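Local coordinates for odorant binding protein, antennal (Anopheles gambiae, PDB 3R1V) that probably binds and carries small hydrophobic odorants, as other secreted insect odorant-binding proteins of the PBP/GOBP family do, at residues D8-P13 and I75-V80; G38-A43 and T106-F111; L68-L73 and A83-T88. All coordinates share one frame; numbering follows the deposited sequence.

The fold is all-alpha, helices joined by loops, without a strand, and the three contacts sample it from rim to centre. Interaction 1 is a surface contact between the residues leading into helix 11-25 and the loop before helix 81-91, carried by a tyrosine, an arginine, a proline and an aspartate. Interaction 2 is buried and apolar, a valine of a loop set on helix 99-113. Interaction 3, partly buried, packs leucines inside and carboxylates outside. Interactions 2 and 3 both touch the bound azobenzene ligand AZB and meet each other through Tyr110, which packs on Leu69 and Leu87. Interactions 1 and 3 meet where Val80 packs on Leu73, their centres about 14 Å apart.

Interaction 1: D8-P13 and I75-V80; sequences DRYKKP and IIPDDV
Tyr10 points its ring straight out at the 75-80 loop, and its hydroxyl is where the two segments meet. With CG turned anti to the carbonyl carbon (chi1 -69°), the ring projects from the chain toward Pro77 and Asp78. Tyr10 OH is in tight contact with Pro77 CD, at 3.0 Å. The same OH makes a weak hydrogen bond to Asp78 OD1, 3.4 Å away, the tyrosine hydroxyl being the donor. OD1 sits in the plane of the ring at its edge, while the carboxylate itself is turned nearly perpendicular to it, the planes 84° apart. Beyond the hydroxyl, Ile76 sends CD1 to 3.6 Å from Tyr10 OH.

Arg9 runs alongside. Its chain bends at chi2 and chi3, which carries the guanidinium past the proline in the opposite direction, NH1 lying 3.3 Å from Pro77 CG. Tyr10 OH sits above one guanidinium face, toward its rim. Arg9 NH2 is 4.2 Å from Asp78 OD1, too far for a salt bridge; the oxygen is well out of the guanidinium plane, so what remains is probably a modest charge attraction.

None of the touching residues is fully buried. Asp78 also packs on Pro7, and Val80, at the N-cap of helix 81-91, rests on Leu73. The contact thus ties the residues leading into helix 11-25 to the loop that leads into helix 81-91.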
loop_
_atom_site.group_PDB
_atom_site.type_symbol
_atom_site.label_atom_id
_atom_site.label_comp_id
_atom_site.label_asym_id
_atom_site.label_seq_id
_atom_site.Cartn_x
_atom_site.Cartn_y
_atom_site.Cartn_z
ATOM N N ASP A 8 2.555 -10.165 -14.296
ATOM C CA ASP A 8 3.914 -10.524 -13.875
ATOM C C ASP A 8 4.937 -9.384 -13.983
ATOM O O ASP A 8 5.916 -9.380 -13.239
ATOM C CB ASP A 8 4.402 -11.796 -14.584
ATOM C CG ASP A 8 3.699 -13.053 -14.110
ATOM O OD1 ASP A 8 4.220 -13.713 -13.180
ATOM O OD2 ASP A 8 2.631 -13.382 -14.670
ATOM N N ARG A 9 4.685 -8.399 -14.859
ATOM C CA ARG A 9 5.546 -7.233 -15.078
ATOM C C ARG A 9 5.642 -6.252 -13.887
ATOM O O ARG A 9 6.543 -5.411 -13.874
ATOM C CB ARG A 9 5.120 -6.488 -16.348
ATOM C CG ARG A 9 3.672 -6.040 -16.306
ATOM C CD ARG A 9 3.492 -4.727 -17.005
ATOM N NE ARG A 9 2.264 -4.733 -17.794
ATOM C CZ ARG A 9 1.844 -3.705 -18.520
ATOM N NH1 ARG A 9 2.541 -2.578 -18.564
ATOM N NH2 ARG A 9 0.715 -3.799 -19.214
ATOM N N TYR A 10 4.697 -6.325 -12.925
ATOM C CA TYR A 10 4.700 -5.455 -11.742
ATOM C C TYR A 10 5.491 -6.046 -10.601
ATOM O O TYR A 10 5.796 -5.340 -9.637
ATOM C CB TYR A 10 3.276 -5.141 -11.276
ATOM C CG TYR A 10 2.517 -4.254 -12.231
ATOM C CD1 TYR A 10 2.930 -2.950 -12.481
ATOM C CD2 TYR A 10 1.373 -4.710 -12.872
ATOM C CE1 TYR A 10 2.236 -2.129 -13.371
ATOM C CE2 TYR A 10 0.665 -3.896 -13.756
ATOM C CZ TYR A 10 1.101 -2.606 -14.002
ATOM O OH TYR A 10 0.405 -1.805 -14.864
ATOM N N LYS A 11 5.818 -7.340 -10.705
ATOM C CA LYS A 11 6.567 -8.088 -9.707
ATOM C C LYS A 11 7.955 -7.493 -9.439
ATOM O O LYS A 11 8.264 -7.168 -8.287
ATOM C CB LYS A 11 6.612 -9.587 -10.083
ATOM C CG LYS A 11 7.631 -10.441 -9.329
ATOM C CD LYS A 11 7.639 -10.159 -7.838
ATOM C CE LYS A 11 7.060 -11.290 -7.111
ATOM N NZ LYS A 11 6.272 -10.853 -5.952
ATOM N N LYS A 12 8.785 -7.371 -10.488
ATOM C CA LYS A 12 10.142 -6.832 -10.415
ATOM C C LYS A 12 10.180 -5.451 -9.716
ATOM O O LYS A 12 10.868 -5.355 -8.701
ATOM C CB LYS A 12 10.818 -6.791 -11.805
ATOM C CG LYS A 12 10.260 -7.790 -12.828
ATOM C CD LYS A 12 10.968 -9.145 -12.786
ATOM C CE LYS A 12 12.034 -9.274 -13.848
ATOM N NZ LYS A 12 13.214 -8.407 -13.572
ATOM N N PRO A 13 9.409 -4.413 -10.155
ATOM C CA PRO A 13 9.452 -3.121 -9.441
ATOM C C PRO A 13 8.939 -3.178 -8.005
ATOM O O PRO A 13 9.464 -2.452 -7.162
ATOM C CB PRO A 13 8.598 -2.174 -10.298
ATOM C CG PRO A 13 8.174 -2.918 -11.466
ATOM C CD PRO A 13 8.520 -4.350 -11.339
ATOM N N ILE A 75 -0.156 6.639 -14.506
ATOM C CA ILE A 75 1.078 5.846 -14.618
ATOM C C ILE A 75 0.771 4.382 -14.925
ATOM O O ILE A 75 1.665 3.518 -14.922
ATOM C CB ILE A 75 1.811 5.992 -13.248
ATOM C CG1 ILE A 75 1.752 7.440 -12.654
ATOM C CG2 ILE A 75 3.220 5.413 -13.249
ATOM C CD1 ILE A 75 2.681 8.501 -13.280
ATOM N N ILE A 76 -0.493 4.097 -15.193
ATOM C CA ILE A 76 -0.946 2.750 -15.365
ATOM C C ILE A 76 -1.569 2.478 -16.747
ATOM O O ILE A 76 -2.287 3.329 -17.285
ATOM C CB ILE A 76 -1.855 2.480 -14.143
ATOM C CG1 ILE A 76 -1.323 1.360 -13.215
ATOM C CG2 ILE A 76 -3.355 2.504 -14.419
ATOM C CD1 ILE A 76 -2.124 0.087 -13.094
ATOM N N PRO A 77 -1.284 1.297 -17.334
ATOM C CA PRO A 77 -1.839 0.974 -18.655
ATOM C C PRO A 77 -3.122 0.121 -18.637
ATOM O O PRO A 77 -3.728 -0.050 -19.697
ATOM C CB PRO A 77 -0.690 0.199 -19.303
ATOM C CG PRO A 77 0.024 -0.462 -18.142
ATOM C CD PRO A 77 -0.404 0.211 -16.860
ATOM N N ASP A 78 -3.519 -0.433 -17.468
ATOM C CA ASP A 78 -4.677 -1.329 -17.390
ATOM C C ASP A 78 -5.930 -0.891 -16.619
ATOM O O ASP A 78 -5.930 0.131 -15.930
ATOM C CB ASP A 78 -4.264 -2.783 -17.071
ATOM C CG ASP A 78 -3.271 -2.961 -15.938
ATOM O OD1 ASP A 78 -2.193 -3.546 -16.183
ATOM O OD2 ASP A 78 -3.590 -2.555 -14.798
ATOM N N ASP A 79 -7.007 -1.687 -16.790
ATOM C CA ASP A 79 -8.350 -1.536 -16.234
ATOM C C ASP A 79 -8.364 -1.581 -14.701
ATOM O O ASP A 79 -8.664 -2.617 -14.099
ATOM C CB ASP A 79 -9.281 -2.604 -16.849
ATOM C CG ASP A 79 -10.764 -2.331 -16.704
ATOM O OD1 ASP A 79 -11.180 -1.172 -16.927
ATOM O OD2 ASP A 79 -11.517 -3.290 -16.436
ATOM N N VAL A 80 -8.040 -0.439 -14.077
ATOM C CA VAL A 80 -7.985 -0.299 -12.622
ATOM C C VAL A 80 -8.944 0.798 -12.093
ATOM O O VAL A 80 -9.138 0.898 -10.882
ATOM C CB VAL A 80 -6.509 -0.149 -12.145
ATOM C CG1 VAL A 80 -6.019 1.294 -12.236
ATOM C CG2 VAL A 80 -6.305 -0.716 -10.745
#

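Interaction 2: G38-A43 and T106-F111; sequences GTVPTA and TVKCYF. With AZB (4-{(E)-[4-(propan-2-yl)phenyl]diazenyl}phenol), chain C.
Val40 lays its CG2 methyl over one face of the Phe111 ring, 3.9 Å from the centroid and 15° off the ring normal, a clear CH-pi contact. The valine holds CG1 anti to the backbone N (chi1 -177°), which leaves CG2 beside that nitrogen and facing the helix. This one methyl serves three neighbours: besides the ring it rests 3.7 Å from Lys108 CA and 3.8 Å from Val107 CG1. Val107 meets both valine branches, its CG1 also lying 3.9 Å from Val40 CG1. The lysine contributes its backbone and the root of its side chain here, while the ammonium end leads away.

The Phe111 ring is held along its rim as well. Gly38 O approaches CD2 at 3.5 Å, near the ring plane. Farther round the edge, Phe111 CE1 comes to 3.3 Å from AZB C14, a carbon of the ligand ring that bears the isopropyl group. Pro41, next to Val40, adds to the same end of the site with CD 3.6 Å from AZB C3, one of the isopropyl methyls. The loop thus reaches the ligand through Pro41, and the helix through Phe111.

Around this, Val107 packs on Ile50 and Phe54 of helix 44-56, and Pro41 touches Ala46 of that helix. The disulfide from Cys109 to Cys91 joins helix 99-113 to helix 81-91, so the 38-43 loop closes over a helix anchored on its other flank.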
loop_
_atom_site.group_PDB
_atom_site.type_symbol
_atom_site.label_atom_id
_atom_site.label_comp_id
_atom_site.label_asym_id
_atom_site.label_seq_id
_atom_site.Cartn_x
_atom_site.Cartn_y
_atom_site.Cartn_z
ATOM N N GLY A 38 -4.811 -11.611 5.998
ATOM C CA GLY A 38 -5.737 -10.520 5.713
ATOM C C GLY A 38 -5.760 -9.412 6.745
ATOM O O GLY A 38 -6.663 -8.572 6.723
ATOM N N THR A 39 -4.764 -9.389 7.650
ATOM C CA THR A 39 -4.661 -8.387 8.715
ATOM C C THR A 39 -3.471 -7.460 8.481
ATOM O O THR A 39 -2.343 -7.937 8.353
ATOM C CB THR A 39 -4.598 -9.060 10.101
ATOM O OG1 THR A 39 -3.386 -9.806 10.211
ATOM C CG2 THR A 39 -5.773 -9.979 10.368
ATOM N N VAL A 40 -3.719 -6.141 8.440
ATOM C CA VAL A 40 -2.686 -5.119 8.227
ATOM C C VAL A 40 -1.715 -5.102 9.428
ATOM O O VAL A 40 -2.185 -5.032 10.568
ATOM C CB VAL A 40 -3.301 -3.722 7.921
ATOM C CG1 VAL A 40 -2.220 -2.683 7.620
ATOM C CG2 VAL A 40 -4.289 -3.806 6.763
ATOM N N PRO A 41 -0.377 -5.227 9.204
ATOM C CA PRO A 41 0.560 -5.235 10.350
ATOM C C PRO A 41 0.509 -3.956 11.189
ATOM O O PRO A 41 0.444 -2.858 10.638
ATOM C CB PRO A 41 1.937 -5.487 9.725
ATOM C CG PRO A 41 1.739 -5.607 8.278
ATOM C CD PRO A 41 0.326 -5.346 7.908
ATOM N N THR A 42 0.495 -4.117 12.526
ATOM C CA THR A 42 0.360 -3.031 13.509
ATOM C C THR A 42 1.673 -2.515 14.112
ATOM O O THR A 42 1.653 -1.518 14.838
ATOM C CB THR A 42 -0.629 -3.432 14.616
ATOM O OG1 THR A 42 -0.149 -4.608 15.269
ATOM C CG2 THR A 42 -2.036 -3.661 14.100
ATOM N N ALA A 43 2.800 -3.190 13.836
ATOM C CA ALA A 43 4.115 -2.798 14.348
ATOM C C ALA A 43 4.550 -1.420 13.790
ATOM O O ALA A 43 4.287 -1.152 12.615
ATOM C CB ALA A 43 5.140 -3.864 14.006
ATOM N N THR A 106 -5.281 3.812 6.156
ATOM C CA THR A 106 -5.765 3.828 4.767
ATOM C C THR A 106 -5.781 2.410 4.178
ATOM O O THR A 106 -6.765 2.031 3.542
ATOM C CB THR A 106 -4.968 4.823 3.901
ATOM O OG1 THR A 106 -4.839 6.066 4.595
ATOM C CG2 THR A 106 -5.624 5.078 2.550
ATOM N N VAL A 107 -4.700 1.634 4.403
ATOM C CA VAL A 107 -4.561 0.248 3.935
ATOM C C VAL A 107 -5.545 -0.663 4.672
ATOM O O VAL A 107 -6.119 -1.569 4.066
ATOM C CB VAL A 107 -3.080 -0.221 3.989
ATOM C CG1 VAL A 107 -2.942 -1.736 3.884
ATOM C CG2 VAL A 107 -2.282 0.445 2.886
ATOM N N LYS A 108 -5.790 -0.367 5.961
ATOM C CA LYS A 108 -6.755 -1.074 6.801
ATOM C C LYS A 108 -8.151 -0.911 6.194
ATOM O O LYS A 108 -8.916 -1.877 6.131
ATOM C CB LYS A 108 -6.717 -0.508 8.221
ATOM C CG LYS A 108 -6.980 -1.540 9.290
ATOM C CD LYS A 108 -7.785 -0.896 10.375
ATOM C CE LYS A 108 -8.531 -1.847 11.253
ATOM N NZ LYS A 108 -9.338 -1.089 12.236
ATOM N N CYS A 109 -8.446 0.305 5.694
ATOM C CA CYS A 109 -9.691 0.642 5.017
ATOM C C CYS A 109 -9.740 -0.052 3.649
ATOM O O CYS A 109 -10.810 -0.527 3.273
ATOM C CB CYS A 109 -9.847 2.155 4.892
ATOM S SG CYS A 109 -11.388 2.686 4.110
ATOM N N TYR A 110 -8.593 -0.120 2.918
ATOM C CA TYR A 110 -8.484 -0.778 1.603
ATOM C C TYR A 110 -8.825 -2.263 1.719
ATOM O O TYR A 110 -9.583 -2.785 0.899
ATOM C CB TYR A 110 -7.057 -0.649 1.016
ATOM C CG TYR A 110 -6.632 0.717 0.518
ATOM C CD1 TYR A 110 -5.302 0.981 0.203
ATOM C CD2 TYR A 110 -7.562 1.735 0.322
ATOM C CE1 TYR A 110 -4.904 2.231 -0.267
ATOM C CE2 TYR A 110 -7.175 2.990 -0.141
ATOM C CZ TYR A 110 -5.845 3.228 -0.445
ATOM O OH TYR A 110 -5.458 4.461 -0.899
ATOM N N PHE A 111 -8.251 -2.928 2.740
ATOM C CA PHE A 111 -8.431 -4.345 3.051
ATOM C C PHE A 111 -9.863 -4.673 3.403
ATOM O O PHE A 111 -10.327 -5.757 3.091
ATOM C CB PHE A 111 -7.497 -4.765 4.192
ATOM C CG PHE A 111 -6.122 -5.205 3.741
ATOM C CD1 PHE A 111 -5.348 -4.398 2.913
ATOM C CD2 PHE A 111 -5.585 -6.413 4.168
ATOM C CE1 PHE A 111 -4.080 -4.805 2.496
ATOM C CE2 PHE A 111 -4.306 -6.814 3.759
ATOM C CZ PHE A 111 -3.560 -6.004 2.930
HETATM C C1 AZB C . 2.343 -5.571 3.171
HETATM N N1 AZB C . -1.706 -2.786 -1.109
HETATM O O1 AZB C . -5.508 -0.295 -5.675
HETATM N N2 AZB C . -1.483 -1.843 -1.970
HETATM C C3 AZB C . 0.933 -3.994 4.596
HETATM C C4 AZB C . -3.632 -2.333 -3.267
HETATM C C5 AZB C . -4.639 -1.907 -4.228
HETATM C C6 AZB C . -4.585 -0.686 -4.809
HETATM C C7 AZB C . -3.533 0.097 -4.448
HETATM C C8 AZB C . -2.504 -0.351 -3.463
HETATM C C9 AZB C . -2.549 -1.561 -2.883
HETATM C C11 AZB C . 1.135 -2.848 1.318
HETATM C C12 AZB C . 0.342 -2.452 0.209
HETATM C C13 AZB C . -0.922 -3.145 -0.067
HETATM C C14 AZB C . -1.346 -4.233 0.778
HETATM C C15 AZB C . -0.505 -4.629 1.936
HETATM C C16 AZB C . 0.729 -3.915 2.170
HETATM C C17 AZB C . 1.635 -4.251 3.311
#

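Interaction 3: L68-L73 and A83-T88; sequences LLDRLL and AVDHLT. With AZB (4-{(E)-[4-(propan-2-yl)phenyl]diazenyl}phenol), chain C.
Leu73 has CG anti to its carbonyl carbon (chi1 -60°) and Val84 has CG1 anti to its nitrogen (chi1 162°), and these settings bring the two side chains tip to tip, Leu73 CD2 at 3.9 Å from Val84 CG1. The same CG1 also packs against Leu69 O and Asp70 OD1.

On the inner side, Leu69 brings both of its methyls to the ligand. CD1 lies 3.4 Å from AZB C7 on the phenol ring, while CD2 touches both Leu87 CD1 and, at 3.5 Å, the phenol oxygen AZB O1. Leu87 CD1 in turn is 3.5 Å from AZB O1, so both leucines put a methyl against that oxygen, from neighbouring directions.

The outer side is polar. Asp70 crosses Thr88 at about a right angle, its OD1 3.3 Å from Thr88 CG2. Thr88 OG1 lies 3.1 Å from both Val84 O and Asp85 O of its own helix, and it is also near Asp70 OD1, at 3.5 Å. Asp70 OD1 and Asp85 OD1 are only 3.7 Å apart; two like charges so close would be expected to repel, and might raise the proton affinity of one of the pair, though both residues are exposed to solvent.

The 3-10 segment that begins at Leu69 therefore lies against helix 81-91, with helix 99-113 beyond: Tyr110 packs on both Leu69 and Leu87, and Ala113 touches Leu87. On the far side, Leu68 shares backbone hydrogen bonding with Val59, and Arg71 NH1 bonds to Asp58 O, joining residues 68-73 to the stretch following helix 44-56.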
loop_
_atom_site.group_PDB
_atom_site.type_symbol
_atom_site.label_atom_id
_atom_site.label_comp_id
_atom_site.label_asym_id
_atom_site.label_seq_id
_atom_site.Cartn_x
_atom_site.Cartn_y
_atom_site.Cartn_z
ATOM N N LEU A 68 -3.369 9.403 -2.134
ATOM C CA LEU A 68 -4.089 9.764 -3.350
ATOM C C LEU A 68 -3.898 8.641 -4.360
ATOM O O LEU A 68 -3.033 8.725 -5.237
ATOM C CB LEU A 68 -3.592 11.113 -3.905
ATOM C CG LEU A 68 -3.406 12.236 -2.895
ATOM C CD1 LEU A 68 -2.072 12.905 -3.061
ATOM C CD2 LEU A 68 -4.473 13.252 -3.038
ATOM N N LEU A 69 -4.681 7.556 -4.189
ATOM C CA LEU A 69 -4.656 6.364 -5.042
ATOM C C LEU A 69 -5.080 6.680 -6.483
ATOM O O LEU A 69 -4.701 5.948 -7.399
ATOM C CB LEU A 69 -5.509 5.238 -4.429
ATOM C CG LEU A 69 -5.073 3.800 -4.720
ATOM C CD1 LEU A 69 -3.751 3.470 -4.036
ATOM C CD2 LEU A 69 -6.131 2.819 -4.264
ATOM N N ASP A 70 -5.823 7.801 -6.677
ATOM C CA ASP A 70 -6.263 8.330 -7.971
ATOM C C ASP A 70 -5.073 8.704 -8.867
ATOM O O ASP A 70 -5.189 8.633 -10.087
ATOM C CB ASP A 70 -7.126 9.592 -7.759
ATOM C CG ASP A 70 -8.626 9.385 -7.693
ATOM O OD1 ASP A 70 -9.080 8.233 -7.871
ATOM O OD2 ASP A 70 -9.353 10.384 -7.504
ATOM N N ARG A 71 -3.948 9.147 -8.262
ATOM C CA ARG A 71 -2.729 9.569 -8.960
ATOM C C ARG A 71 -2.142 8.508 -9.897
ATOM O O ARG A 71 -1.543 8.862 -10.909
ATOM C CB ARG A 71 -1.658 10.027 -7.968
ATOM C CG ARG A 71 -1.912 11.403 -7.383
ATOM C CD ARG A 71 -0.735 11.832 -6.541
ATOM N NE ARG A 71 -0.777 13.261 -6.239
ATOM C CZ ARG A 71 0.179 13.916 -5.588
ATOM N NH1 ARG A 71 1.259 13.275 -5.157
ATOM N NH2 ARG A 71 0.056 15.215 -5.350
ATOM N N LEU A 72 -2.320 7.219 -9.547
ATOM C CA LEU A 72 -1.835 6.072 -10.329
ATOM C C LEU A 72 -2.524 5.945 -11.678
ATOM O O LEU A 72 -1.947 5.353 -12.591
ATOM C CB LEU A 72 -2.025 4.760 -9.559
ATOM C CG LEU A 72 -1.302 4.594 -8.229
ATOM C CD1 LEU A 72 -1.604 3.237 -7.633
ATOM C CD2 LEU A 72 0.211 4.750 -8.390
ATOM N N LEU A 73 -3.755 6.492 -11.811
ATOM C CA LEU A 73 -4.554 6.436 -13.043
ATOM C C LEU A 73 -3.846 7.039 -14.269
ATOM O O LEU A 73 -4.299 6.848 -15.402
ATOM C CB LEU A 73 -5.957 7.050 -12.838
ATOM C CG LEU A 73 -6.855 6.400 -11.767
ATOM C CD1 LEU A 73 -8.190 7.106 -11.678
ATOM C CD2 LEU A 73 -7.071 4.914 -12.033
ATOM N N ALA A 83 -11.907 -0.250 -9.634
ATOM C CA ALA A 83 -11.281 -0.732 -8.403
ATOM C C ALA A 83 -10.686 0.437 -7.608
ATOM O O ALA A 83 -10.861 0.490 -6.390
ATOM C CB ALA A 83 -10.203 -1.757 -8.727
ATOM N N VAL A 84 -10.013 1.383 -8.305
ATOM C CA VAL A 84 -9.403 2.581 -7.714
ATOM C C VAL A 84 -10.483 3.557 -7.225
ATOM O O VAL A 84 -10.447 3.947 -6.055
ATOM C CB VAL A 84 -8.342 3.239 -8.648
ATOM C CG1 VAL A 84 -8.036 4.683 -8.251
ATOM C CG2 VAL A 84 -7.059 2.413 -8.682
ATOM N N ASP A 85 -11.459 3.917 -8.101
ATOM C CA ASP A 85 -12.559 4.836 -7.774
ATOM C C ASP A 85 -13.366 4.428 -6.544
ATOM O O ASP A 85 -13.848 5.306 -5.831
ATOM C CB ASP A 85 -13.478 5.109 -8.981
ATOM C CG ASP A 85 -12.908 6.040 -10.043
ATOM O OD1 ASP A 85 -11.825 6.629 -9.808
ATOM O OD2 ASP A 85 -13.549 6.189 -11.104
ATOM N N HIS A 86 -13.488 3.111 -6.277
ATOM C CA HIS A 86 -14.192 2.598 -5.104
ATOM C C HIS A 86 -13.348 2.786 -3.839
ATOM O O HIS A 86 -13.882 3.225 -2.817
ATOM C CB HIS A 86 -14.599 1.127 -5.287
ATOM C CG HIS A 86 -15.298 0.548 -4.095
ATOM N ND1 HIS A 86 -16.570 0.955 -3.732
ATOM C CD2 HIS A 86 -14.867 -0.377 -3.209
ATOM C CE1 HIS A 86 -16.872 0.260 -2.647
ATOM N NE2 HIS A 86 -15.880 -0.559 -2.299
ATOM N N LEU A 87 -12.035 2.462 -3.909
ATOM C CA LEU A 87 -11.102 2.612 -2.787
ATOM C C LEU A 87 -10.901 4.085 -2.426
ATOM O O LEU A 87 -10.776 4.401 -1.246
ATOM C CB LEU A 87 -9.750 1.922 -3.061
ATOM C CG LEU A 87 -9.760 0.389 -3.186
ATOM C CD1 LEU A 87 -8.472 -0.115 -3.798
ATOM C CD2 LEU A 87 -10.003 -0.291 -1.842
ATOM N N THR A 88 -10.910 4.982 -3.432
ATOM C CA THR A 88 -10.779 6.429 -3.222
ATOM C C THR A 88 -12.080 7.016 -2.660
ATOM O O THR A 88 -12.039 8.015 -1.942
ATOM C CB THR A 88 -10.323 7.147 -4.497
ATOM O OG1 THR A 88 -11.251 6.884 -5.547
ATOM C CG2 THR A 88 -8.915 6.757 -4.919
HETATM C C1 AZB C . 2.343 -5.571 3.171
HETATM N N1 AZB C . -1.706 -2.786 -1.109
HETATM O O1 AZB C . -5.508 -0.295 -5.675
HETATM N N2 AZB C . -1.483 -1.843 -1.970
HETATM C C3 AZB C . 0.933 -3.994 4.596
HETATM C C4 AZB C . -3.632 -2.333 -3.267
HETATM C C5 AZB C . -4.639 -1.907 -4.228
HETATM C C6 AZB C . -4.585 -0.686 -4.809
HETATM C C7 AZB C . -3.533 0.097 -4.448
HETATM C C8 AZB C . -2.504 -0.351 -3.463
HETATM C C9 AZB C . -2.549 -1.561 -2.883
HETATM C C11 AZB C . 1.135 -2.848 1.318
HETATM C C12 AZB C . 0.342 -2.452 0.209
HETATM C C13 AZB C . -0.922 -3.145 -0.067
HETATM C C14 AZB C . -1.346 -4.233 0.778
HETATM C C15 AZB C . -0.505 -4.629 1.936
HETATM C C16 AZB C . 0.729 -3.915 2.170
HETATM C C17 AZB C . 1.635 -4.251 3.311
#